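Local coordinates for prophenoloxidase b (Marsupenaeus japonicus, PDB 3WKY), which is a haemolymph prophenoloxidase, a type 3 copper protein whose activated form probably hydroxylates monophenols and oxidises o-diphenols at a dicopper-oxygen centre, at residues L195-W200 / V384-R389; N228-R232 / W574-V580. One frame throughout, in Å; residues are numbered along the deposited sequence.

Contact 1: residues L195-W200 / V384-R389; sequences LNSFHW and VETAVR. With CUO (Cu2-o2 cluster), chain J.
His199, a copper ligand on helix 193-205, meets the loop 384-389 in the type 3 copper site of the hemocyanin-like copper domain. From CB to tip, each part of the His199 side chain has a partner. His199 CB lies 3.6 Å from the carbonyl O of Val384, with CG anti to the backbone N (chi1 -163°), and the ring reaches past the loop toward the metals. One ring face takes a CH-pi contact: Val388 CG2 sits 3.9 Å from the centroid of the His199 ring, over the face but shifted toward the rim, nearest CG. At the edge, His199 ND1 donates to Val384 O at 2.7 Å; the N-H points almost straight at the oxygen (167°), which lies in the ring plane and receives it on a lone pair. That bond fixes the ring's rotation. At the far end His199 NE2 binds CU1 of the cluster at 2.2 Å, a copper that His203 and His226 also hold.

Val384 O is used twice, because a water donates to it and to Asn196 OD1 while accepting from Val388 N. This water therefore ties the helix to the loop one turn before the histidine. The amide's other end, ND2, is held by the backbone oxygens of Arg190 and Asp192, while OD1 also lies against Arg389 CG. Leu195 crosses Val388 at about a right angle, CD2 touching CG1 and continuing the apolar contact around that valine.

At the next helix residue, Trp200 runs side by side with Glu385, both pointing the same way, with ring and carboxylate planes 82° apart. Glu385 OE2 forms a salt bridge with Arg141 NE; its other oxygen, OE1, stands at the indole edge, 3.3 Å from Trp200 CE3.

Contact 2: residues N228-R232 / W574-V580; sequences NLVAR and WPRNLQV. Unlike the reference sequence in segment 574-580: Arg576 (reference Gln). With NAG (2-acetamido-2-deoxy-beta-D-glucopyranose), chain F.
This is a buried interdomain contact, in which an arginine and a leucine of helix 218-239, from the copper domain, meet a loop of the hemocyanin Ig-like domain between strands 541-548 and 588-598. Its centre is an off-centre cation-pi pair: Arg232 CZ lies 4.8 Å from the centroid of the five-membered ring of Trp574, with guanidinium and indole planes 53° apart. An extended chi2 (168°) carries Arg232 CD over the rim of one indole face, 3.4 Å from Trp574 CZ2, and the continuing extension (chi3 177°) takes the guanidinium on to the loop. Pro575 CD covers the opposite face. Leu229 comes in at the ring's edge instead, its CD1 3.9 Å from Trp574 CH2.

Within the loop, Trp574 NE1 donates to Leu578 O at 3.0 Å, the oxygen lying in the indole plane though the N-H arrives from above the carbonyl plane. This nearly straight bond steadies the indole and presents the face that Arg232 crosses.

All the protein acceptors of the guanidinium lie in the Ig-like domain. Arg232 NH1 donates to Gln579 O at 2.9 Å; the oxygen lies close to the guanidinium plane, although the donor stands above the carbonyl plane rather than on a lone pair. NE goes to Thr528 OG1, and NH2 to the backbone oxygen of Glu529, both at the start of strand 528-534. Two waters complete the grip. One accepts from NH1 and donates to Leu578 O, the oxygen already taken by the indole; the other accepts from Arg232 NH2 at 3.0 Å and donates to Gln579 O.

Overall arrangement
Going from the N terminus, the chain passes 195-200 on helix 193-205 and then 228-232 on helix 218-239, the next helix along. Contact 1 closes its loop when the chain reaches 384-389, just ahead of helix 391-409, so it joins two parts of the copper domain. Contact 2 closes much later, at 574-580 in the Ig-like domain. Because 228-232 falls inside the first loop and 574-580 beyond it, the two closures cross rather than nest. Their centres are 13 Å apart and they touch directly: Leu195 and Phe198 of contact 1 pack on Trp574, and Leu195 also meets Pro575 and Leu578. The Ig-like loop thus rests on both helices.

Contact 1: residues L195-W200 / V384-R389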
ATOM      1  N   LEU A 195      -3.513  35.990  21.009  1.00 18.71           N
ATOM      2  CA  LEU A 195      -4.199  35.433  19.844  1.00 17.59           C
ATOM      3  C   LEU A 195      -5.161  34.327  20.251  1.00 14.37           C
ATOM      4  O   LEU A 195      -6.296  34.256  19.758  1.00 16.45           O
ATOM      5  CB  LEU A 195      -3.186  34.902  18.832  1.00 17.55           C
ATOM      6  CG  LEU A 195      -3.803  34.433  17.512  1.00 16.77           C
ATOM      7  CD1 LEU A 195      -4.480  35.595  16.783  1.00 19.85           C
ATOM      8  CD2 LEU A 195      -2.725  33.815  16.629  1.00 15.76           C
ATOM      9  N   ASN A 196      -4.700  33.447  21.137  1.00 14.32           N
ATOM     10  CA  ASN A 196      -5.562  32.399  21.657  1.00 15.48           C
ATOM     11  C   ASN A 196      -6.750  32.959  22.446  1.00 16.51           C
ATOM     12  O   ASN A 196      -7.857  32.441  22.342  1.00 15.80           O
ATOM     13  CB  ASN A 196      -4.758  31.392  22.488  1.00 17.60           C
ATOM     14  CG  ASN A 196      -3.972  30.435  21.621  1.00 19.79           C
ATOM     15  OD1 ASN A 196      -4.469  29.360  21.262  1.00 18.20           O
ATOM     16  ND2 ASN A 196      -2.745  30.818  21.264  1.00 17.39           N
ATOM     17  N   SER A 197      -6.520  34.026  23.207  1.00 17.97           N
ATOM     18  CA  SER A 197      -7.616  34.694  23.922  1.00 20.19           C
ATOM     19  C   SER A 197      -8.608  35.356  22.973  1.00 16.08           C
ATOM     20  O   SER A 197      -9.814  35.322  23.211  1.00 18.22           O
ATOM     21  CB  SER A 197      -7.064  35.731  24.906  1.00 21.54           C
ATOM     22  OG  SER A 197      -6.310  35.081  25.914  1.00 24.61           O
ATOM     23  N   PHE A 198      -8.097  35.968  21.909  1.00 18.18           N
ATOM     24  CA  PHE A 198      -8.956  36.548  20.878  1.00 16.96           C
ATOM     25  C   PHE A 198      -9.875  35.473  20.293  1.00 16.68           C
ATOM     26  O   PHE A 198     -11.064  35.692  20.072  1.00 15.23           O
ATOM     27  CB  PHE A 198      -8.110  37.197  19.783  1.00 17.55           C
ATOM     28  CG  PHE A 198      -8.852  37.420  18.493  1.00 20.37           C
ATOM     29  CD1 PHE A 198      -9.843  38.393  18.405  1.00 20.68           C
ATOM     30  CD2 PHE A 198      -8.553  36.660  17.367  1.00 22.31           C
ATOM     31  CE1 PHE A 198     -10.530  38.602  17.218  1.00 21.87           C
ATOM     32  CE2 PHE A 198      -9.232  36.866  16.166  1.00 20.78           C
ATOM     33  CZ  PHE A 198     -10.219  37.836  16.092  1.00 22.31           C
ATOM     34  N   HIS A 199      -9.318  34.293  20.046  1.00 16.60           N
ATOM     35  CA  HIS A 199     -10.120  33.212  19.516  1.00 17.96           C
ATOM     36  C   HIS A 199     -11.267  32.818  20.471  1.00 16.53           C
ATOM     37  O   HIS A 199     -12.403  32.598  20.048  1.00 16.64           O
ATOM     38  CB  HIS A 199      -9.211  32.017  19.226  1.00 15.22           C
ATOM     39  CG  HIS A 199      -9.832  31.010  18.335  1.00 16.55           C
ATOM     40  ND1 HIS A 199     -10.142  29.735  18.751  1.00 20.55           N
ATOM     41  CD2 HIS A 199     -10.214  31.088  17.038  1.00 20.49           C
ATOM     42  CE1 HIS A 199     -10.689  29.070  17.756  1.00 18.02           C
ATOM     43  NE2 HIS A 199     -10.723  29.865  16.704  1.00 20.36           N
ATOM     44  N   TRP A 200     -10.964  32.723  21.760  1.00 17.03           N
ATOM     45  CA  TRP A 200     -11.990  32.512  22.787  1.00 16.92           C
ATOM     46  C   TRP A 200     -13.058  33.619  22.726  1.00 15.90           C
ATOM     47  O   TRP A 200     -14.262  33.341  22.659  1.00 17.98           O
ATOM     48  CB  TRP A 200     -11.289  32.467  24.147  1.00 17.83           C
ATOM     49  CG  TRP A 200     -12.101  32.641  25.425  1.00 20.06           C
ATOM     50  CD1 TRP A 200     -12.458  33.829  26.022  1.00 20.01           C
ATOM     51  CD2 TRP A 200     -12.530  31.600  26.325  1.00 18.42           C
ATOM     52  NE1 TRP A 200     -13.120  33.583  27.210  1.00 21.07           N
ATOM     53  CE2 TRP A 200     -13.168  32.227  27.422  1.00 19.94           C
ATOM     54  CE3 TRP A 200     -12.440  30.200  26.307  1.00 18.61           C
ATOM     55  CZ2 TRP A 200     -13.732  31.502  28.477  1.00 18.32           C
ATOM     56  CZ3 TRP A 200     -13.006  29.472  27.367  1.00 19.77           C
ATOM     57  CH2 TRP A 200     -13.640  30.129  28.435  1.00 21.74           C
ATOM     58  N   VAL A 384     -11.692  26.367  22.330  1.00 16.80           N
ATOM     59  CA  VAL A 384     -11.426  27.596  21.573  1.00 16.20           C
ATOM     60  C   VAL A 384     -10.247  28.392  22.089  1.00 17.19           C
ATOM     61  O   VAL A 384      -9.611  29.123  21.328  1.00 17.70           O
ATOM     62  CB  VAL A 384     -12.674  28.523  21.443  1.00 19.80           C
ATOM     63  CG1 VAL A 384     -13.707  27.901  20.512  1.00 18.67           C
ATOM     64  CG2 VAL A 384     -13.293  28.802  22.808  1.00 18.09           C
ATOM     65  N   GLU A 385      -9.954  28.280  23.378  1.00 16.72           N
ATOM     66  CA  GLU A 385      -8.857  29.065  23.927  1.00 16.08           C
ATOM     67  C   GLU A 385      -7.499  28.413  23.693  1.00 18.17           C
ATOM     68  O   GLU A 385      -6.467  29.030  23.972  1.00 17.13           O
ATOM     69  CB  GLU A 385      -9.080  29.390  25.417  1.00 18.67           C
ATOM     70  CG  GLU A 385      -8.927  28.208  26.383  1.00 19.09           C
ATOM     71  CD  GLU A 385     -10.123  27.268  26.426  1.00 21.27           C
ATOM     72  OE1 GLU A 385     -11.021  27.323  25.551  1.00 22.17           O
ATOM     73  OE2 GLU A 385     -10.172  26.448  27.363  1.00 23.01           O
ATOM     74  N   THR A 386      -7.489  27.185  23.161  1.00 16.92           N
ATOM     75  CA  THR A 386      -6.222  26.484  22.911  1.00 14.26           C
ATOM     76  C   THR A 386      -5.990  25.999  21.465  1.00 16.83           C
ATOM     77  O   THR A 386      -4.863  25.660  21.109  1.00 14.82           O
ATOM     78  CB  THR A 386      -6.072  25.235  23.824  1.00 21.67           C
ATOM     79  OG1 THR A 386      -7.199  24.369  23.637  1.00 17.61           O
ATOM     80  CG2 THR A 386      -5.954  25.633  25.309  1.00 19.79           C
ATOM     81  N   ALA A 387      -7.041  25.940  20.650  1.00 16.33           N
ATOM     82  CA  ALA A 387      -6.950  25.270  19.341  1.00 15.63           C
ATOM     83  C   ALA A 387      -5.947  25.905  18.383  1.00 16.11           C
ATOM     84  O   ALA A 387      -5.265  25.202  17.635  1.00 15.08           O
ATOM     85  CB  ALA A 387      -8.325  25.163  18.680  1.00 17.02           C
ATOM     86  N   VAL A 388      -5.836  27.235  18.416  1.00 14.38           N
ATOM     87  CA  VAL A 388      -4.919  27.952  17.517  1.00 14.78           C
ATOM     88  C   VAL A 388      -3.443  27.538  17.699  1.00 14.68           C
ATOM     89  O   VAL A 388      -2.649  27.620  16.759  1.00 14.53           O
ATOM     90  CB  VAL A 388      -5.119  29.483  17.657  1.00 14.41           C
ATOM     91  CG1 VAL A 388      -4.070  30.281  16.864  1.00 16.67           C
ATOM     92  CG2 VAL A 388      -6.523  29.854  17.184  1.00 14.36           C
ATOM     93  N   ARG A 389      -3.085  27.059  18.888  1.00 13.55           N
ATOM     94  CA  ARG A 389      -1.732  26.559  19.154  1.00 15.34           C
ATOM     95  C   ARG A 389      -1.286  25.459  18.183  1.00 13.99           C
ATOM     96  O   ARG A 389      -0.106  25.363  17.847  1.00 15.29           O
ATOM     97  CB  ARG A 389      -1.636  25.984  20.580  1.00 15.67           C
ATOM     98  CG  ARG A 389      -1.849  27.008  21.716  1.00 15.43           C
ATOM     99  CD  ARG A 389      -1.839  26.306  23.084  1.00 15.96           C
ATOM    100  NE  ARG A 389      -0.574  25.625  23.374  1.00 18.50           N
ATOM    101  CZ  ARG A 389       0.421  26.149  24.092  1.00 24.02           C
ATOM    102  NH1 ARG A 389       0.327  27.383  24.582  1.00 19.93           N
ATOM    103  NH2 ARG A 389       1.519  25.441  24.314  1.00 20.03           N
TER
HETATM  104 CU1  CUO J 708     -12.395  29.520  15.332  1.00 26.47          CU
HETATM  105 CU2  CUO J 708     -12.341  26.207  13.920  1.00 20.77          CU
HETATM  106  O1  CUO J 708     -13.182  27.752  14.838  1.00 34.54           O
HETATM  107  O2  CUO J 708     -11.804  27.375  15.682  1.00 28.87           O
HETATM  108  O   HOH W   1      -7.087  29.203  20.292  1.00 17.17           O

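Contact 2: residues N228-R232 / W574-V580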
ATOM      1  N   ASN A 228      -9.046  35.929   7.624  1.00 15.97           N
ATOM      2  CA  ASN A 228      -7.996  36.851   8.014  1.00 17.18           C
ATOM      3  C   ASN A 228      -6.957  36.192   8.913  1.00 16.20           C
ATOM      4  O   ASN A 228      -5.759  36.456   8.796  1.00 16.29           O
ATOM      5  CB  ASN A 228      -8.624  38.080   8.684  1.00 16.03           C
ATOM      6  CG  ASN A 228      -9.055  39.106   7.679  1.00 14.96           C
ATOM      7  OD1 ASN A 228      -8.265  39.969   7.310  1.00 16.14           O
ATOM      8  ND2 ASN A 228     -10.308  39.009   7.201  1.00 14.41           N
ATOM      9  N   LEU A 229      -7.421  35.309   9.796  1.00 15.49           N
ATOM     10  CA  LEU A 229      -6.536  34.540  10.658  1.00 15.96           C
ATOM     11  C   LEU A 229      -5.591  33.633   9.840  1.00 17.28           C
ATOM     12  O   LEU A 229      -4.379  33.607  10.078  1.00 14.16           O
ATOM     13  CB  LEU A 229      -7.394  33.723  11.639  1.00 14.32           C
ATOM     14  CG  LEU A 229      -6.747  32.766  12.638  1.00 13.39           C
ATOM     15  CD1 LEU A 229      -5.626  33.448  13.417  1.00 14.41           C
ATOM     16  CD2 LEU A 229      -7.839  32.283  13.576  1.00 15.42           C
ATOM     17  N   VAL A 230      -6.146  32.897   8.882  1.00 14.12           N
ATOM     18  CA  VAL A 230      -5.341  32.074   7.971  1.00 14.88           C
ATOM     19  C   VAL A 230      -4.388  32.905   7.098  1.00 18.78           C
ATOM     20  O   VAL A 230      -3.212  32.559   6.936  1.00 13.25           O
ATOM     21  CB  VAL A 230      -6.251  31.206   7.073  1.00 15.76           C
ATOM     22  CG1 VAL A 230      -5.411  30.480   5.999  1.00 16.43           C
ATOM     23  CG2 VAL A 230      -7.022  30.187   7.938  1.00 15.16           C
ATOM     24  N   ALA A 231      -4.887  34.006   6.541  1.00 15.59           N
ATOM     25  CA  ALA A 231      -4.050  34.854   5.686  1.00 13.64           C
ATOM     26  C   ALA A 231      -2.843  35.384   6.457  1.00 14.67           C
ATOM     27  O   ALA A 231      -1.715  35.336   5.968  1.00 14.57           O
ATOM     28  CB  ALA A 231      -4.863  36.011   5.112  1.00 15.16           C
ATOM     29  N   ARG A 232      -3.076  35.884   7.667  1.00 13.84           N
ATOM     30  CA  ARG A 232      -1.983  36.438   8.462  1.00 15.77           C
ATOM     31  C   ARG A 232      -0.997  35.363   8.902  1.00 16.00           C
ATOM     32  O   ARG A 232       0.206  35.600   8.963  1.00 16.43           O
ATOM     33  CB  ARG A 232      -2.520  37.254   9.650  1.00 13.68           C
ATOM     34  CG  ARG A 232      -2.984  38.660   9.193  1.00 13.83           C
ATOM     35  CD  ARG A 232      -3.786  39.379  10.258  1.00 13.58           C
ATOM     36  NE  ARG A 232      -4.140  40.721   9.785  1.00 17.41           N
ATOM     37  CZ  ARG A 232      -3.406  41.807   9.999  1.00 20.17           C
ATOM     38  NH1 ARG A 232      -2.271  41.730  10.684  1.00 17.50           N
ATOM     39  NH2 ARG A 232      -3.814  42.980   9.515  1.00 19.32           N
ATOM     40  N   TRP A 574      -8.272  41.832  17.532  1.00 23.01           N
ATOM     41  CA  TRP A 574      -7.052  41.265  16.955  1.00 18.15           C
ATOM     42  C   TRP A 574      -5.913  41.753  17.849  1.00 22.94           C
ATOM     43  O   TRP A 574      -5.938  42.898  18.278  1.00 21.85           O
ATOM     44  CB  TRP A 574      -6.830  41.726  15.513  1.00 16.92           C
ATOM     45  CG  TRP A 574      -5.627  41.049  14.924  1.00 19.08           C
ATOM     46  CD1 TRP A 574      -4.371  41.567  14.787  1.00 19.15           C
ATOM     47  CD2 TRP A 574      -5.554  39.692  14.459  1.00 17.09           C
ATOM     48  NE1 TRP A 574      -3.527  40.627  14.239  1.00 20.55           N
ATOM     49  CE2 TRP A 574      -4.227  39.467  14.032  1.00 17.64           C
ATOM     50  CE3 TRP A 574      -6.485  38.659  14.343  1.00 20.67           C
ATOM     51  CZ2 TRP A 574      -3.805  38.239  13.501  1.00 16.55           C
ATOM     52  CZ3 TRP A 574      -6.066  37.436  13.819  1.00 21.73           C
ATOM     53  CH2 TRP A 574      -4.743  37.241  13.404  1.00 18.27           C
ATOM     54  N   PRO A 575      -4.931  40.891  18.170  1.00 16.98           N
ATOM     55  CA  PRO A 575      -3.873  41.363  19.079  1.00 19.73           C
ATOM     56  C   PRO A 575      -3.058  42.512  18.489  1.00 23.21           C
ATOM     57  O   PRO A 575      -2.518  42.377  17.386  1.00 19.37           O
ATOM     58  CB  PRO A 575      -2.976  40.133  19.245  1.00 23.18           C
ATOM     59  CG  PRO A 575      -3.883  38.978  18.989  1.00 22.35           C
ATOM     60  CD  PRO A 575      -4.814  39.445  17.894  1.00 18.21           C
ATOM     61  N   ARG A 576      -2.961  43.627  19.213  1.00 21.92           N
ATOM     62  CA  ARG A 576      -2.208  44.766  18.695  1.00 21.50           C
ATOM     63  C   ARG A 576      -0.771  44.359  18.396  1.00 18.78           C
ATOM     64  O   ARG A 576      -0.186  44.811  17.406  1.00 21.99           O
ATOM     65  CB  ARG A 576      -2.238  45.971  19.658  1.00 23.08           C
ATOM     66  CG  ARG A 576      -1.532  47.207  19.070  1.00 28.07           C
ATOM     67  CD  ARG A 576      -0.879  48.107  20.138  1.00 37.82           C
ATOM     68  NE  ARG A 576       0.182  48.941  19.565  1.00 37.82           N
ATOM     69  CZ  ARG A 576       1.449  48.546  19.410  1.00 43.23           C
ATOM     70  NH1 ARG A 576       1.822  47.327  19.792  1.00 33.37           N
ATOM     71  NH2 ARG A 576       2.349  49.366  18.873  1.00 33.56           N
ATOM     72  N   ASN A 577      -0.213  43.481  19.228  1.00 18.73           N
ATOM     73  CA  ASN A 577       1.179  43.078  19.049  1.00 23.87           C
ATOM     74  C   ASN A 577       1.412  42.232  17.793  1.00 18.79           C
ATOM     75  O   ASN A 577       2.554  42.112  17.322  1.00 19.85           O
ATOM     76  CB  ASN A 577       1.729  42.380  20.298  1.00 19.14           C
ATOM     77  CG  ASN A 577       1.154  40.981  20.495  1.00 22.53           C
ATOM     78  OD1 ASN A 577      -0.010  40.830  20.848  1.00 22.29           O
ATOM     79  ND2 ASN A 577       1.976  39.958  20.273  1.00 20.00           N
ATOM     80  N   LEU A 578       0.332  41.671  17.242  1.00 17.97           N
ATOM     81  CA  LEU A 578       0.422  40.908  15.982  1.00 17.33           C
ATOM     82  C   LEU A 578      -0.212  41.656  14.819  1.00 19.91           C
ATOM     83  O   LEU A 578      -0.567  41.067  13.798  1.00 18.10           O
ATOM     84  CB  LEU A 578      -0.218  39.512  16.124  1.00 17.20           C
ATOM     85  CG  LEU A 578       0.330  38.625  17.243  1.00 16.47           C
ATOM     86  CD1 LEU A 578      -0.395  37.263  17.238  1.00 18.19           C
ATOM     87  CD2 LEU A 578       1.849  38.419  17.127  1.00 17.49           C
ATOM     88  N   GLN A 579      -0.347  42.971  14.962  1.00 19.53           N
ATOM     89  CA  GLN A 579      -0.982  43.768  13.928  1.00 18.21           C
ATOM     90  C   GLN A 579      -0.153  43.830  12.641  1.00 15.88           C
ATOM     91  O   GLN A 579      -0.697  44.000  11.550  1.00 18.24           O
ATOM     92  CB  GLN A 579      -1.215  45.179  14.468  1.00 19.46           C
ATOM     93  CG  GLN A 579      -1.885  46.134  13.528  1.00 20.62           C
ATOM     94  CD  GLN A 579      -2.226  47.417  14.259  1.00 30.94           C
ATOM     95  OE1 GLN A 579      -1.638  47.702  15.311  1.00 22.14           O
ATOM     96  NE2 GLN A 579      -3.186  48.181  13.733  1.00 21.43           N
ATOM     97  N   VAL A 580       1.164  43.697  12.775  1.00 17.90           N
ATOM     98  CA  VAL A 580       2.069  43.771  11.635  1.00 16.92           C
ATOM     99  C   VAL A 580       2.682  42.386  11.440  1.00 16.45           C
ATOM    100  O   VAL A 580       3.204  41.808  12.394  1.00 20.16           O
ATOM    101  CB  VAL A 580       3.177  44.823  11.901  1.00 21.01           C
ATOM    102  CG1 VAL A 580       4.235  44.837  10.775  1.00 19.61           C
ATOM    103  CG2 VAL A 580       2.542  46.224  12.072  1.00 19.12           C
TER
HETATM  104  C1  NAG F 704      -0.791  52.319  21.077  1.00 41.01           C
HETATM  105  C2  NAG F 704      -0.334  53.545  21.874  1.00 50.40           C
HETATM  106  C3  NAG F 704       0.943  53.210  22.633  1.00 47.97           C
HETATM  107  C4  NAG F 704       0.695  52.015  23.542  1.00 50.44           C
HETATM  108  C5  NAG F 704       0.053  50.856  22.783  1.00 49.65           C
HETATM  109  C6  NAG F 704      -0.439  49.801  23.766  1.00 46.12           C
HETATM  110  C7  NAG F 704      -0.859  55.838  21.262  1.00 57.44           C
HETATM  111  C8  NAG F 704      -0.267  57.119  20.750  1.00 45.99           C
HETATM  112  N2  NAG F 704      -0.163  54.721  21.034  1.00 52.02           N
HETATM  113  O3  NAG F 704       1.354  54.308  23.413  1.00 47.73           O
HETATM  114  O4  NAG F 704       1.914  51.584  24.106  1.00 55.76           O
HETATM  115  O5  NAG F 704      -1.053  51.279  22.004  1.00 50.97           O
HETATM  116  O6  NAG F 704      -1.675  50.226  24.298  1.00 54.48           O
HETATM  117  O7  NAG F 704      -1.935  55.845  21.861  1.00 52.65           O
HETATM  118  O   HOH W   2      -0.564  39.516  11.522  1.00 19.47           O
HETATM  119  O   HOH W   3      -2.400  45.563   9.867  1.00 20.73           O